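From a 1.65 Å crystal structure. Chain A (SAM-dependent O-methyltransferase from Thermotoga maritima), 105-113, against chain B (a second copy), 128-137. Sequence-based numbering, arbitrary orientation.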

ATOM      1  N   ALA A 105     -16.776  12.970   0.093  1.00 22.83           N
ATOM      2  CA  ALA A 105     -17.664  14.012   0.638  1.00 23.57           C
ATOM      3  C   ALA A 105     -16.836  15.159   1.296  1.00 23.49           C
ATOM      4  O   ALA A 105     -17.168  16.338   1.156  1.00 25.12           O
ATOM      5  CB  ALA A 105     -18.673  13.410   1.599  1.00 23.84           C
ATOM      6  N   MET A 106     -15.732  14.833   1.958  1.00 23.14           N
ATOM      7  CA  MET A 106     -14.905  15.849   2.536  1.00 24.28           C
ATOM      8  C   MET A 106     -14.166  16.606   1.460  1.00 23.32           C
ATOM      9  O   MET A 106     -14.044  17.821   1.553  1.00 22.81           O
ATOM     10  CB  MET A 106     -13.940  15.289   3.567  1.00 26.22           C
ATOM     11  CG  MET A 106     -13.344  16.415   4.446  1.00 30.62           C
ATOM     12  SD  MET A 106     -12.356  15.765   5.778  1.00 36.79           S
ATOM     13  CE  MET A 106     -11.746  17.331   6.573  1.00 37.93           C
ATOM     14  N   MET A 107     -13.660  15.904   0.449  1.00 23.03           N
ATOM     15  CA  MET A 107     -12.935  16.581  -0.666  1.00 22.69           C
ATOM     16  C   MET A 107     -13.851  17.559  -1.431  1.00 24.12           C
ATOM     17  O   MET A 107     -13.368  18.635  -1.871  1.00 23.28           O
ATOM     18  CB  MET A 107     -12.312  15.585  -1.635  1.00 22.93           C
ATOM     19  CG  MET A 107     -11.148  14.794  -1.016  1.00 22.79           C
ATOM     20  SD  MET A 107      -9.634  15.742  -1.021  1.00 26.19           S
ATOM     21  CE  MET A 107      -9.091  15.349  -2.773  1.00 30.04           C
ATOM     22  N   LEU A 108     -15.129  17.170  -1.573  1.00 23.58           N
ATOM     23  CA  LEU A 108     -16.195  18.029  -2.149  1.00 23.16           C
ATOM     24  C   LEU A 108     -16.677  19.160  -1.210  1.00 23.27           C
ATOM     25  O   LEU A 108     -17.476  20.032  -1.624  1.00 24.04           O
ATOM     26  CB  LEU A 108     -17.384  17.179  -2.580  1.00 22.65           C
ATOM     27  CG  LEU A 108     -17.170  16.248  -3.768  1.00 23.97           C
ATOM     28  CD1 LEU A 108     -18.392  15.466  -4.088  1.00 25.12           C
ATOM     29  CD2 LEU A 108     -16.713  17.029  -5.023  1.00 26.02           C
ATOM     30  N   ASP A 109     -16.148  19.180   0.014  1.00 23.37           N
ATOM     31  CA  ASP A 109     -16.440  20.210   1.015  1.00 23.18           C
ATOM     32  C   ASP A 109     -17.935  20.312   1.303  1.00 23.76           C
ATOM     33  O   ASP A 109     -18.441  21.412   1.580  1.00 25.38           O
ATOM     34  CB  ASP A 109     -15.891  21.569   0.587  1.00 23.78           C
ATOM     35  CG  ASP A 109     -15.766  22.543   1.755  1.00 24.11           C
ATOM     36  OD1 ASP A 109     -15.302  22.156   2.862  1.00 25.65           O
ATOM     37  OD2 ASP A 109     -16.101  23.727   1.611  1.00 26.40           O
ATOM     38  N   VAL A 110     -18.639  19.177   1.240  1.00 23.84           N
ATOM     39  CA  VAL A 110     -20.091  19.176   1.443  1.00 22.69           C
ATOM     40  C   VAL A 110     -20.393  19.614   2.884  1.00 22.58           C
ATOM     41  O   VAL A 110     -19.851  19.064   3.845  1.00 22.75           O
ATOM     42  CB  VAL A 110     -20.763  17.826   1.122  1.00 23.08           C
ATOM     43  CG1 VAL A 110     -22.247  17.932   1.249  1.00 24.30           C
ATOM     44  CG2 VAL A 110     -20.350  17.319  -0.261  1.00 23.72           C
ATOM     45  N   LYS A 111     -21.249  20.626   2.995  1.00 22.76           N
ATOM     46  CA  LYS A 111     -21.500  21.283   4.265  1.00 22.57           C
ATOM     47  C   LYS A 111     -22.925  21.808   4.324  1.00 22.65           C
ATOM     48  O   LYS A 111     -23.671  21.793   3.345  1.00 22.40           O
ATOM     49  CB  LYS A 111     -20.523  22.428   4.433  1.00 22.99           C
ATOM     50  CG  LYS A 111     -20.763  23.540   3.470  1.00 24.91           C
ATOM     51  CD  LYS A 111     -19.642  24.574   3.443  1.00 30.74           C
ATOM     52  CE  LYS A 111     -20.145  25.856   2.741  1.00 34.10           C
ATOM     53  NZ  LYS A 111     -20.514  25.736   1.290  1.00 35.52           N
ATOM     54  N   GLU A 112     -23.294  22.236   5.528  1.00 23.48           N
ATOM     55  CA  GLU A 112     -24.660  22.693   5.830  1.00 23.54           C
ATOM     56  C   GLU A 112     -25.155  23.645   4.774  1.00 23.22           C
ATOM     57  O   GLU A 112     -24.518  24.669   4.489  1.00 23.04           O
ATOM     58  CB  GLU A 112     -24.689  23.374   7.207  1.00 24.23           C
ATOM     59  CG  GLU A 112     -26.084  23.789   7.669  1.00 22.22           C
ATOM     60  CD  GLU A 112     -26.984  22.642   8.052  1.00 26.41           C
ATOM     61  OE1 GLU A 112     -28.187  22.658   7.635  1.00 28.70           O
ATOM     62  OE2 GLU A 112     -26.517  21.732   8.777  1.00 24.29           O
ATOM     63  N   GLY A 113     -26.332  23.356   4.245  1.00 22.71           N
ATOM     64  CA  GLY A 113     -26.985  24.226   3.275  1.00 22.58           C
ATOM     65  C   GLY A 113     -26.578  24.045   1.820  1.00 22.88           C
ATOM     66  O   GLY A 113     -27.147  24.695   0.937  1.00 23.16           O
TER
ATOM     67  N   ALA B 128     -13.562  20.177  13.961  1.00 22.29           N
ATOM     68  CA  ALA B 128     -14.356  20.726  12.870  1.00 23.07           C
ATOM     69  C   ALA B 128     -15.104  19.684  12.075  1.00 22.66           C
ATOM     70  O   ALA B 128     -16.264  19.903  11.686  1.00 22.91           O
ATOM     71  CB  ALA B 128     -13.440  21.547  11.948  1.00 23.12           C
ATOM     72  N   VAL B 129     -14.446  18.565  11.784  1.00 22.25           N
ATOM     73  CA  VAL B 129     -15.081  17.495  11.043  1.00 22.78           C
ATOM     74  C   VAL B 129     -16.294  16.948  11.827  1.00 23.21           C
ATOM     75  O   VAL B 129     -17.396  16.705  11.276  1.00 22.83           O
ATOM     76  CB  VAL B 129     -14.070  16.355  10.737  1.00 23.38           C
ATOM     77  CG1 VAL B 129     -14.748  15.157  10.142  1.00 25.91           C
ATOM     78  CG2 VAL B 129     -12.996  16.901   9.805  1.00 25.24           C
ATOM     79  N   LEU B 130     -16.088  16.733  13.124  1.00 22.57           N
ATOM     80  CA  LEU B 130     -17.147  16.244  13.994  1.00 23.01           C
ATOM     81  C   LEU B 130     -18.284  17.272  14.054  1.00 22.90           C
ATOM     82  O   LEU B 130     -19.453  16.887  14.043  1.00 23.09           O
ATOM     83  CB  LEU B 130     -16.570  15.978  15.403  1.00 22.84           C
ATOM     84  CG  LEU B 130     -15.514  14.846  15.462  1.00 23.88           C
ATOM     85  CD1 LEU B 130     -14.856  14.802  16.854  1.00 25.16           C
ATOM     86  CD2 LEU B 130     -16.098  13.483  15.087  1.00 25.91           C
ATOM     87  N   ALA B 131     -17.927  18.550  14.174  1.00 22.99           N
ATOM     88  CA  ALA B 131     -18.935  19.645  14.242  1.00 23.13           C
ATOM     89  C   ALA B 131     -19.811  19.655  12.982  1.00 22.95           C
ATOM     90  O   ALA B 131     -21.021  19.812  13.072  1.00 22.73           O
ATOM     91  CB  ALA B 131     -18.271  20.982  14.414  1.00 24.31           C
ATOM     92  N   ARG B 132     -19.211  19.508  11.806  1.00 22.12           N
ATOM     93  CA  ARG B 132     -20.007  19.453  10.579  1.00 22.76           C
ATOM     94  C   ARG B 132     -20.973  18.284  10.644  1.00 22.82           C
ATOM     95  O   ARG B 132     -22.165  18.425  10.278  1.00 23.33           O
ATOM     96  CB  ARG B 132     -19.128  19.330   9.350  1.00 22.49           C
ATOM     97  CG  ARG B 132     -18.498  20.614   8.953  1.00 25.93           C
ATOM     98  CD  ARG B 132     -17.946  20.537   7.563  1.00 27.07           C
ATOM     99  NE  ARG B 132     -17.623  21.854   7.062  1.00 25.35           N
ATOM    100  CZ  ARG B 132     -17.024  22.047   5.888  1.00 25.55           C
ATOM    101  NH1 ARG B 132     -16.712  21.022   5.136  1.00 27.33           N
ATOM    102  NH2 ARG B 132     -16.776  23.270   5.482  1.00 28.61           N
ATOM    103  N   ALA B 133     -20.497  17.140  11.124  1.00 21.68           N
ATOM    104  CA  ALA B 133     -21.292  15.939  11.140  1.00 22.24           C
ATOM    105  C   ALA B 133     -22.459  15.910  12.136  1.00 22.70           C
ATOM    106  O   ALA B 133     -23.433  15.197  11.903  1.00 23.37           O
ATOM    107  CB  ALA B 133     -20.408  14.720  11.370  1.00 22.51           C
ATOM    108  N   VAL B 134     -22.380  16.628  13.249  1.00 21.44           N
ATOM    109  CA  VAL B 134     -23.483  16.582  14.236  1.00 22.52           C
ATOM    110  C   VAL B 134     -24.686  17.438  13.815  1.00 22.71           C
ATOM    111  O   VAL B 134     -25.742  17.419  14.471  1.00 22.97           O
ATOM    112  CB  VAL B 134     -23.026  16.971  15.655  1.00 22.70           C
ATOM    113  CG1 VAL B 134     -21.862  16.051  16.169  1.00 22.61           C
ATOM    114  CG2 VAL B 134     -22.617  18.427  15.706  1.00 23.16           C
ATOM    115  N   GLY B 135     -24.507  18.248  12.766  1.00 23.24           N
ATOM    116  CA  GLY B 135     -25.572  19.129  12.306  1.00 24.99           C
ATOM    117  C   GLY B 135     -25.816  20.307  13.227  1.00 24.95           C
ATOM    118  O   GLY B 135     -25.127  20.501  14.229  1.00 24.36           O
ATOM    119  N   SER B 136     -26.800  21.132  12.890  1.00 26.27           N
ATOM    120  CA  SER B 136     -27.125  22.263  13.753  1.00 26.57           C
ATOM    121  C   SER B 136     -27.721  21.863  15.109  1.00 26.32           C
ATOM    122  O   SER B 136     -27.705  22.670  16.051  1.00 26.81           O
ATOM    123  CB  SER B 136     -28.097  23.228  13.052  1.00 27.37           C
ATOM    124  OG  SER B 136     -29.346  22.602  12.814  1.00 28.35           O
ATOM    125  N   SER B 137     -28.286  20.662  15.198  1.00 24.95           N
ATOM    126  CA  SER B 137     -28.973  20.203  16.424  1.00 25.27           C
ATOM    127  C   SER B 137     -28.125  19.364  17.407  1.00 24.42           C
ATOM    128  O   SER B 137     -28.565  19.063  18.529  1.00 25.01           O
ATOM    129  CB  SER B 137     -30.261  19.432  16.050  1.00 26.55           C
ATOM    130  OG  SER B 137     -29.980  18.128  15.521  1.00 25.75           O
TER
HETATM  131  O   HOH W   1     -17.481  18.036   4.420  1.00 36.99           O
HETATM  132  O   HOH W   2     -24.297  20.297   8.896  1.00 18.94           O
HETATM  133  O   HOH W   3     -28.494  20.615  10.293  0.50 20.89           O

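The contact centres on R132(B), whose CA-to-CB bond points toward chain A from the helix. With chi1 in m and chi2, chi3 and chi4 all near 180°, the side chain is almost fully extended, and this length carries its guanidinium to D109(A). There one carboxylate oxygen, OD1, accepts two hydrogen bonds of the salt bridge, from NH1 at 2.9 Å and from NH2 at 3.2 Å, and lies at the guanidinium's edge, near its plane, where the N-H bonds point. D109(A) has positive phi and closes its helix in a Schellman motif; its CB points sideways, but the t rotamer brings the carboxylate nearer to chain B.

K111(A) lays its CB over one face of the guanidinium, while its chain, chi1 p and then t, t, m, leads the amine away from the like charge. Water 1 adds a bridge, donating to V110(A) O at 2.6 Å and accepting from R132(B) NH1 at 3.2 Å.

On the apolar side, the all-t chain of buried M106(A) reaches out until its CE meets V129(B) CG2 at 3.5 Å; a long, unbranched thioether suits this reach. E112(A), t then p, works through solvent: water 3 donates to its OE2 at 2.7 Å and accepts from S136(B) N at 3.1 Å, just past G135(B), whose positive phi favours glycine.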